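Local coordinates for protein cysteine synthase (Fusobacterium nucleatum subsp. nucleatum strain ATCC 25586, PDB 5XEO) that probably catalyses the pyridoxal 5'-phosphate-dependent formation of L-cysteine and acetate from O-acetyl-L-serine and hydrogen sulfide, at residues V204-S209 with H220-M225; F175-G180 with V293-D298. All blocks are in the same frame, centred on the assembly; numbering follows the deposited sequence.

Contact 1 of 2, residues V204-S209 with H220-M225; sequences VEPASS and HKIQGM. With PLP (pyridoxal-5'-phosphate), chain C.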
ATOM      1  N   VAL A 204      -9.541  22.175  -0.464  1.00 19.64           N
ATOM      2  CA  VAL A 204      -8.376  22.668  -1.193  1.00 20.70           C
ATOM      3  C   VAL A 204      -8.591  22.421  -2.662  1.00 20.97           C
ATOM      4  O   VAL A 204      -9.117  21.359  -3.036  1.00 21.65           O
ATOM      5  CB  VAL A 204      -7.068  21.953  -0.754  1.00 20.05           C
ATOM      6  CG1 VAL A 204      -5.852  22.608  -1.379  1.00 21.34           C
ATOM      7  CG2 VAL A 204      -6.950  21.953   0.744  1.00 19.96           C
ATOM      8  N   GLU A 205      -8.213  23.387  -3.500  1.00 19.28           N
ATOM      9  CA  GLU A 205      -8.245  23.222  -4.931  1.00 20.68           C
ATOM     10  C   GLU A 205      -6.895  23.625  -5.511  1.00 19.45           C
ATOM     11  O   GLU A 205      -6.115  24.273  -4.842  1.00 19.36           O
ATOM     12  CB  GLU A 205      -9.444  23.971  -5.597  1.00 22.05           C
ATOM     13  CG  GLU A 205      -9.366  25.482  -5.565  1.00 24.49           C
ATOM     14  CD  GLU A 205     -10.572  26.206  -6.171  1.00 26.15           C
ATOM     15  OE1 GLU A 205     -11.469  25.575  -6.793  1.00 25.19           O
ATOM     16  OE2 GLU A 205     -10.579  27.454  -6.062  1.00 24.26           O
ATOM     17  N   PRO A 206      -6.618  23.228  -6.754  1.00 19.51           N
ATOM     18  CA  PRO A 206      -5.368  23.655  -7.380  1.00 20.45           C
ATOM     19  C   PRO A 206      -5.339  25.157  -7.636  1.00 21.31           C
ATOM     20  O   PRO A 206      -6.309  25.726  -8.180  1.00 21.65           O
ATOM     21  CB  PRO A 206      -5.334  22.885  -8.690  1.00 20.31           C
ATOM     22  CG  PRO A 206      -6.350  21.779  -8.548  1.00 19.53           C
ATOM     23  CD  PRO A 206      -7.367  22.287  -7.594  1.00 19.53           C
ATOM     24  N   ALA A 207      -4.239  25.798  -7.266  1.00 22.45           N
ATOM     25  CA  ALA A 207      -4.097  27.238  -7.515  1.00 22.47           C
ATOM     26  C   ALA A 207      -4.205  27.560  -8.984  1.00 22.21           C
ATOM     27  O   ALA A 207      -4.742  28.605  -9.319  1.00 23.68           O
ATOM     28  CB  ALA A 207      -2.785  27.798  -6.921  1.00 24.02           C
ATOM     29  N   SER A 208      -3.735  26.693  -9.878  1.00 22.56           N
ATOM     30  CA  SER A 208      -3.885  26.956 -11.316  1.00 23.54           C
ATOM     31  C   SER A 208      -5.180  26.404 -11.942  1.00 22.50           C
ATOM     32  O   SER A 208      -5.329  26.449 -13.140  1.00 23.84           O
ATOM     33  CB  SER A 208      -2.635  26.528 -12.098  1.00 25.53           C
ATOM     34  OG  SER A 208      -2.286  25.210 -11.819  1.00 28.50           O
ATOM     35  N   SER A 209      -6.118  25.916 -11.131  1.00 22.80           N
ATOM     36  CA  SER A 209      -7.496  25.608 -11.566  1.00 22.43           C
ATOM     37  C   SER A 209      -8.433  26.025 -10.444  1.00 23.94           C
ATOM     38  O   SER A 209      -9.102  25.184  -9.805  1.00 22.75           O
ATOM     39  CB  SER A 209      -7.658  24.125 -11.939  1.00 24.19           C
ATOM     40  OG  SER A 209      -8.725  23.937 -12.859  1.00 23.09           O
ATOM     41  N   HIS A 220      -3.355  21.930 -14.367  1.00 23.44           N
ATOM     42  CA  HIS A 220      -2.610  21.716 -13.142  1.00 21.82           C
ATOM     43  C   HIS A 220      -2.070  20.281 -13.158  1.00 23.19           C
ATOM     44  O   HIS A 220      -2.408  19.469 -14.036  1.00 24.58           O
ATOM     45  CB  HIS A 220      -3.497  21.974 -11.926  1.00 19.80           C
ATOM     46  CG  HIS A 220      -4.580  20.964 -11.763  1.00 20.10           C
ATOM     47  ND1 HIS A 220      -4.428  19.835 -10.984  1.00 19.02           N
ATOM     48  CD2 HIS A 220      -5.812  20.884 -12.320  1.00 18.77           C
ATOM     49  CE1 HIS A 220      -5.523  19.104 -11.069  1.00 20.81           C
ATOM     50  NE2 HIS A 220      -6.380  19.717 -11.872  1.00 20.59           N
ATOM     51  N   LYS A 221      -1.254  19.974 -12.164  1.00 23.84           N
ATOM     52  CA  LYS A 221      -0.618  18.671 -12.044  1.00 24.05           C
ATOM     53  C   LYS A 221      -0.951  17.958 -10.724  1.00 23.05           C
ATOM     54  O   LYS A 221      -0.340  16.938 -10.404  1.00 23.38           O
ATOM     55  CB  LYS A 221       0.888  18.833 -12.188  1.00 25.82           C
ATOM     56  CG  LYS A 221       1.308  19.349 -13.557  1.00 28.13           C
ATOM     57  CD  LYS A 221       2.815  19.432 -13.622  1.00 31.94           C
ATOM     58  CE  LYS A 221       3.257  20.168 -14.865  1.00 36.18           C
ATOM     59  NZ  LYS A 221       4.708  20.436 -14.828  1.00 39.27           N
ATOM     60  N   ILE A 222      -1.934  18.450  -9.988  1.00 22.40           N
ATOM     61  CA  ILE A 222      -2.302  17.839  -8.722  1.00 22.14           C
ATOM     62  C   ILE A 222      -3.304  16.721  -9.022  1.00 22.35           C
ATOM     63  O   ILE A 222      -4.529  16.906  -8.918  1.00 23.35           O
ATOM     64  CB  ILE A 222      -2.824  18.866  -7.716  1.00 21.72           C
ATOM     65  CG1 ILE A 222      -1.894  20.095  -7.670  1.00 21.49           C
ATOM     66  CG2 ILE A 222      -2.946  18.237  -6.340  1.00 21.82           C
ATOM     67  CD1 ILE A 222      -2.332  21.177  -6.694  1.00 22.44           C
ATOM     68  N   GLN A 223      -2.783  15.559  -9.418  1.00 22.31           N
ATOM     69  CA  GLN A 223      -3.639  14.435  -9.862  1.00 23.02           C
ATOM     70  C   GLN A 223      -4.721  14.067  -8.832  1.00 20.92           C
ATOM     71  O   GLN A 223      -4.446  13.948  -7.623  1.00 20.84           O
ATOM     72  CB  GLN A 223      -2.805  13.217 -10.243  1.00 27.07           C
ATOM     73  CG  GLN A 223      -2.056  13.430 -11.554  1.00 30.84           C
ATOM     74  CD  GLN A 223      -1.229  12.241 -12.005  1.00 35.09           C
ATOM     75  OE1 GLN A 223      -1.724  11.112 -12.054  1.00 40.87           O
ATOM     76  NE2 GLN A 223       0.031  12.492 -12.370  1.00 34.85           N
ATOM     77  N   GLY A 224      -5.953  13.945  -9.318  1.00 19.96           N
ATOM     78  CA  GLY A 224      -7.121  13.646  -8.488  1.00 20.73           C
ATOM     79  C   GLY A 224      -7.876  14.881  -8.021  1.00 20.24           C
ATOM     80  O   GLY A 224      -9.057  14.801  -7.648  1.00 19.25           O
ATOM     81  N   MET A 225      -7.213  16.033  -7.990  1.00 20.23           N
ATOM     82  CA  MET A 225      -7.900  17.246  -7.589  1.00 21.48           C
ATOM     83  C   MET A 225      -8.300  18.034  -8.844  1.00 21.21           C
ATOM     84  O   MET A 225      -7.929  17.680  -9.939  1.00 19.97           O
ATOM     85  CB  MET A 225      -7.030  18.068  -6.638  1.00 22.75           C
ATOM     86  CG  MET A 225      -7.036  17.579  -5.191  1.00 23.38           C
ATOM     87  SD  MET A 225      -5.863  18.409  -4.074  1.00 26.01           S
ATOM     88  CE  MET A 225      -6.204  20.122  -4.517  1.00 25.12           C
TER
HETATM   89  N1  PLP C 401      -6.646  13.110  -4.382  1.00 14.83           N
HETATM   90  C2  PLP C 401      -6.654  11.942  -5.111  1.00 16.01           C
HETATM   91  C2A PLP C 401      -5.369  11.166  -5.290  1.00 15.08           C
HETATM   92  C3  PLP C 401      -7.882  11.443  -5.586  1.00 16.40           C
HETATM   93  O3  PLP C 401      -7.911  10.280  -6.260  1.00 16.50           O
HETATM   94  C4  PLP C 401      -9.071  12.164  -5.422  1.00 17.53           C
HETATM   95  C4A PLP C 401     -10.403  11.709  -6.002  1.00 19.08           C
HETATM   96  C5  PLP C 401      -9.032  13.379  -4.716  1.00 17.10           C
HETATM   97  C6  PLP C 401      -7.809  13.833  -4.203  1.00 15.85           C
HETATM   98  C5A PLP C 401     -10.277  14.200  -4.493  1.00 17.65           C
HETATM   99  O4P PLP C 401     -11.262  13.599  -3.611  1.00 17.90           O
HETATM  100  P   PLP C 401     -12.831  13.820  -3.819  1.00 18.11           P
HETATM  101  O1P PLP C 401     -13.372  13.131  -2.635  1.00 16.28           O
HETATM  102  O2P PLP C 401     -13.139  13.369  -5.196  1.00 15.71           O
HETATM  103  O3P PLP C 401     -13.067  15.328  -3.705  1.00 16.79           O

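Contact 2 of 2, residues F175-G180 with V293-D298; sequences FICGTG and VVLSTD. With PLP (pyridoxal-5'-phosphate), chain C.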
ATOM      1  N   PHE A 175     -10.411  20.604   9.887  1.00 22.88           N
ATOM      2  CA  PHE A 175     -10.320  19.531   8.901  1.00 22.75           C
ATOM      3  C   PHE A 175     -10.058  20.160   7.540  1.00 22.83           C
ATOM      4  O   PHE A 175     -10.749  21.100   7.157  1.00 22.90           O
ATOM      5  CB  PHE A 175     -11.603  18.675   8.898  1.00 23.58           C
ATOM      6  CG  PHE A 175     -11.682  17.684   7.764  1.00 22.83           C
ATOM      7  CD1 PHE A 175     -10.793  16.610   7.697  1.00 23.90           C
ATOM      8  CD2 PHE A 175     -12.651  17.814   6.762  1.00 22.54           C
ATOM      9  CE1 PHE A 175     -10.873  15.684   6.652  1.00 22.33           C
ATOM     10  CE2 PHE A 175     -12.718  16.907   5.713  1.00 23.09           C
ATOM     11  CZ  PHE A 175     -11.824  15.829   5.675  1.00 22.38           C
ATOM     12  N   ILE A 176      -9.043  19.645   6.823  1.00 20.75           N
ATOM     13  CA  ILE A 176      -8.620  20.176   5.548  1.00 20.01           C
ATOM     14  C   ILE A 176      -8.478  19.013   4.566  1.00 19.70           C
ATOM     15  O   ILE A 176      -7.813  18.024   4.877  1.00 18.21           O
ATOM     16  CB  ILE A 176      -7.282  20.943   5.667  1.00 20.64           C
ATOM     17  CG1 ILE A 176      -7.448  22.130   6.637  1.00 21.63           C
ATOM     18  CG2 ILE A 176      -6.810  21.383   4.301  1.00 20.63           C
ATOM     19  CD1 ILE A 176      -6.232  23.002   6.865  1.00 22.22           C
ATOM     20  N   CYS A 177      -9.035  19.175   3.374  1.00 20.03           N
ATOM     21  CA  CYS A 177      -9.209  18.062   2.421  1.00 19.42           C
ATOM     22  C   CYS A 177      -9.159  18.546   1.004  1.00 18.69           C
ATOM     23  O   CYS A 177      -9.802  19.544   0.690  1.00 18.81           O
ATOM     24  CB  CYS A 177     -10.574  17.425   2.700  1.00 20.80           C
ATOM     25  SG  CYS A 177     -10.909  15.893   1.837  1.00 22.11           S
ATOM     26  N   GLY A 178      -8.404  17.862   0.133  1.00 17.08           N
ATOM     27  CA  GLY A 178      -8.383  18.181  -1.278  1.00 19.40           C
ATOM     28  C   GLY A 178      -9.707  17.872  -1.980  1.00 20.04           C
ATOM     29  O   GLY A 178     -10.457  17.028  -1.512  1.00 24.21           O
ATOM     30  N   THR A 179     -10.010  18.566  -3.077  1.00 18.85           N
ATOM     31  CA  THR A 179     -11.256  18.335  -3.795  1.00 19.21           C
ATOM     32  C   THR A 179     -11.043  17.999  -5.234  1.00 19.33           C
ATOM     33  O   THR A 179     -10.160  18.565  -5.907  1.00 20.34           O
ATOM     34  CB  THR A 179     -12.228  19.559  -3.729  1.00 19.49           C
ATOM     35  OG1 THR A 179     -11.609  20.715  -4.303  1.00 22.65           O
ATOM     36  CG2 THR A 179     -12.591  19.824  -2.362  1.00 20.20           C
ATOM     37  N   GLY A 180     -11.858  17.050  -5.692  1.00 19.03           N
ATOM     38  CA  GLY A 180     -12.006  16.681  -7.086  1.00 19.11           C
ATOM     39  C   GLY A 180     -13.498  16.546  -7.348  1.00 21.05           C
ATOM     40  O   GLY A 180     -14.114  17.447  -7.929  1.00 21.00           O
ATOM     41  N   VAL A 293      -6.645  18.084  11.182  1.00 23.64           N
ATOM     42  CA  VAL A 293      -6.655  16.795  10.470  1.00 21.41           C
ATOM     43  C   VAL A 293      -6.601  17.077   8.999  1.00 21.07           C
ATOM     44  O   VAL A 293      -7.400  17.847   8.469  1.00 23.09           O
ATOM     45  CB  VAL A 293      -7.889  15.942  10.815  1.00 22.08           C
ATOM     46  CG1 VAL A 293      -7.946  14.658   9.982  1.00 22.64           C
ATOM     47  CG2 VAL A 293      -7.922  15.622  12.299  1.00 21.30           C
ATOM     48  N   VAL A 294      -5.632  16.460   8.341  1.00 20.15           N
ATOM     49  CA  VAL A 294      -5.494  16.510   6.907  1.00 20.27           C
ATOM     50  C   VAL A 294      -5.789  15.107   6.359  1.00 19.67           C
ATOM     51  O   VAL A 294      -5.200  14.127   6.814  1.00 17.10           O
ATOM     52  CB  VAL A 294      -4.050  16.899   6.530  1.00 23.38           C
ATOM     53  CG1 VAL A 294      -3.728  16.612   5.068  1.00 24.60           C
ATOM     54  CG2 VAL A 294      -3.820  18.362   6.869  1.00 25.10           C
ATOM     55  N   LEU A 295      -6.614  15.043   5.314  1.00 19.27           N
ATOM     56  CA  LEU A 295      -6.839  13.794   4.605  1.00 18.80           C
ATOM     57  C   LEU A 295      -5.774  13.614   3.535  1.00 17.13           C
ATOM     58  O   LEU A 295      -5.664  14.443   2.639  1.00 18.45           O
ATOM     59  CB  LEU A 295      -8.234  13.779   3.979  1.00 19.24           C
ATOM     60  CG  LEU A 295      -8.717  12.391   3.596  1.00 20.33           C
ATOM     61  CD1 LEU A 295      -9.233  11.701   4.850  1.00 20.60           C
ATOM     62  CD2 LEU A 295      -9.827  12.443   2.549  1.00 21.81           C
ATOM     63  N   SER A 296      -4.996  12.535   3.645  1.00 15.99           N
ATOM     64  CA  SER A 296      -4.074  12.092   2.619  1.00 15.83           C
ATOM     65  C   SER A 296      -4.864  11.100   1.753  1.00 16.79           C
ATOM     66  O   SER A 296      -5.153   9.985   2.210  1.00 16.09           O
ATOM     67  CB  SER A 296      -2.851  11.374   3.217  1.00 15.79           C
ATOM     68  OG  SER A 296      -2.075  10.733   2.198  1.00 14.21           O
ATOM     69  N   THR A 297      -5.213  11.510   0.531  1.00 16.48           N
ATOM     70  CA  THR A 297      -6.169  10.776  -0.278  1.00 17.76           C
ATOM     71  C   THR A 297      -5.616   9.488  -0.885  1.00 17.00           C
ATOM     72  O   THR A 297      -6.352   8.519  -0.940  1.00 16.27           O
ATOM     73  CB  THR A 297      -6.847  11.682  -1.329  1.00 19.13           C
ATOM     74  OG1 THR A 297      -7.510  12.748  -0.614  1.00 21.41           O
ATOM     75  CG2 THR A 297      -7.881  10.918  -2.148  1.00 20.38           C
ATOM     76  N   ASP A 298      -4.348   9.455  -1.300  1.00 15.94           N
ATOM     77  CA  ASP A 298      -3.763   8.199  -1.777  1.00 16.73           C
ATOM     78  C   ASP A 298      -2.294   8.143  -1.440  1.00 17.16           C
ATOM     79  O   ASP A 298      -1.720   9.126  -0.984  1.00 15.00           O
ATOM     80  CB  ASP A 298      -4.038   7.953  -3.280  1.00 16.73           C
ATOM     81  CG  ASP A 298      -3.254   8.828  -4.221  1.00 17.11           C
ATOM     82  OD1 ASP A 298      -2.730   9.878  -3.784  1.00 16.41           O
ATOM     83  OD2 ASP A 298      -3.227   8.503  -5.428  1.00 16.67           O
TER
HETATM   84  N1  PLP C 401      -6.646  13.110  -4.382  1.00 14.83           N
HETATM   85  C2  PLP C 401      -6.654  11.942  -5.111  1.00 16.01           C
HETATM   86  C2A PLP C 401      -5.369  11.166  -5.290  1.00 15.08           C
HETATM   87  C3  PLP C 401      -7.882  11.443  -5.586  1.00 16.40           C
HETATM   88  O3  PLP C 401      -7.911  10.280  -6.260  1.00 16.50           O
HETATM   89  C4  PLP C 401      -9.071  12.164  -5.422  1.00 17.53           C
HETATM   90  C4A PLP C 401     -10.403  11.709  -6.002  1.00 19.08           C
HETATM   91  C5  PLP C 401      -9.032  13.379  -4.716  1.00 17.10           C
HETATM   92  C6  PLP C 401      -7.809  13.833  -4.203  1.00 15.85           C
HETATM   93  C5A PLP C 401     -10.277  14.200  -4.493  1.00 17.65           C
HETATM   94  O4P PLP C 401     -11.262  13.599  -3.611  1.00 17.90           O
HETATM   95  P   PLP C 401     -12.831  13.820  -3.819  1.00 18.11           P
HETATM   96  O1P PLP C 401     -13.372  13.131  -2.635  1.00 16.28           O
HETATM   97  O2P PLP C 401     -13.139  13.369  -5.196  1.00 15.71           O
HETATM   98  O3P PLP C 401     -13.067  15.328  -3.705  1.00 16.79           O
HETATM   99  O   HOH W   1      -7.086  15.373   0.676  1.00 21.95           O
HETATM  100  O   HOH W   2      -9.794  13.917  -0.910  1.00 35.26           O

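Contact 1 of 2, residues V204-S209 with H220-M225
Pro206 meets one face of the His220 imidazole. Its CG sits over the ring centre, 3.6 Å from the centroid and 7° off the ring normal, a CH-pi contact. The His220 side chain turns back over its own backbone, with CG between the backbone N and the carbonyl carbon (chi1 68°). There Ile222 N donates to His220 ND1 at 3.0 Å, tilted slightly out of the ring plane. This bent bond helps set the ring's rotation, with one face toward the proline. Ser209 CB packs near His220 CD2.

Met225 supplies the other half of the contact. Its chain bends at chi3 (47°) and brings the methyl CE against the strand backbone, 3.5 Å from Val204 O. The same methyl touches Pro206 CD and Val204 CG1. Ile222 CD1 reaches Pro206 CB at 4.0 Å. No hydrogen bond joins the two segments directly; they meet through van der Waals contacts and the CH-pi contact.

Residues 204-206 end strand 200-206, with Pro206-Ser209 forming a type I turn. Strand 245-247 pairs with this strand through Glu205. Helix 269-283 packs on Val204, Ile222 and Met225, and Asp249 of helix 249-263 touches His220 and Ile222.

Contact 2 of 2, residues F175-G180 with V293-D298
Phe175 and Val293 are bridge partners in parallel strands 174-178 and 291-296. Ile176 sits between two backbone bonds. Its N donates to Val293 O at 2.9 Å, and its O accepts from Leu295 N at 3.2 Å. Both donors approach nearly straight in line with the carbonyl.

The tight part lies at this end. Phe175 and Val293 share one face of the sheet. The ring swings along the strand, with CG anti to the backbone N (chi1 171°). Its CD1 meets Val293 CG1 at 4.1 Å, and CE1 reaches Leu295 CB. Farther along, Cys177 SG rests against Leu295 CD2 at 3.7 Å. Helix 183-195 packs on Phe175, Cys177 and Leu295. Ile176 and Val294 point to the other face, where helix 269-283 packs on both.

Beyond Cys177 the strands part, and water replaces direct bonds. One water accepts from Gly178 N and donates to Leu295 O and Thr297 OG1. A second accepts from Thr297 OG1 at 2.6 Å and donates to Gly178 O and to PLP O4P. Thr297 OG1 thus hydrogen-bonds both waters, accepting from one and donating to the other, while its CG2 lies 3.4 Å from PLP N1. Gly180 N donates to PLP O3P at 2.9 Å, with an N-H...O angle of 165°. Asp298 lies beside the cofactor methyl C2A, and its OD2 is held by Lys302, Tyr303 and Asn76.

Paired parallel strands whose C-terminal ends open onto a cofactor are characteristic of alpha/beta folds. Here a glycine-rich turn after strand 174-178 leads into helix 183-195 and binds the phosphate, as in other fold type II PLP enzymes.

How the contacts relate
Contacts 1 and 2 meet on one sheet, where strands 200-206 and 174-178 are neighbours. Their centres are 12 Å apart. Val204 N hydrogen-bonds Cys177 O, and Val204 O hydrogen-bonds Thr179 OG1, both at 2.9 Å. Val204 CG2 also packs on Ile176 CG2, and Met225 CB lies 3.3 Å from Thr179 O. The segments of contact 1 fall between those of contact 2 in the chain. Both contacts touch PLP at different places. Residues 220-225 bring Gly224 O to 3.3 Å from PLP C5. Contact 2 lies at the phosphate and the pyridine nitrogen. Ser270, which also hydrogen-bonds PLP, touches Met225 and Thr297.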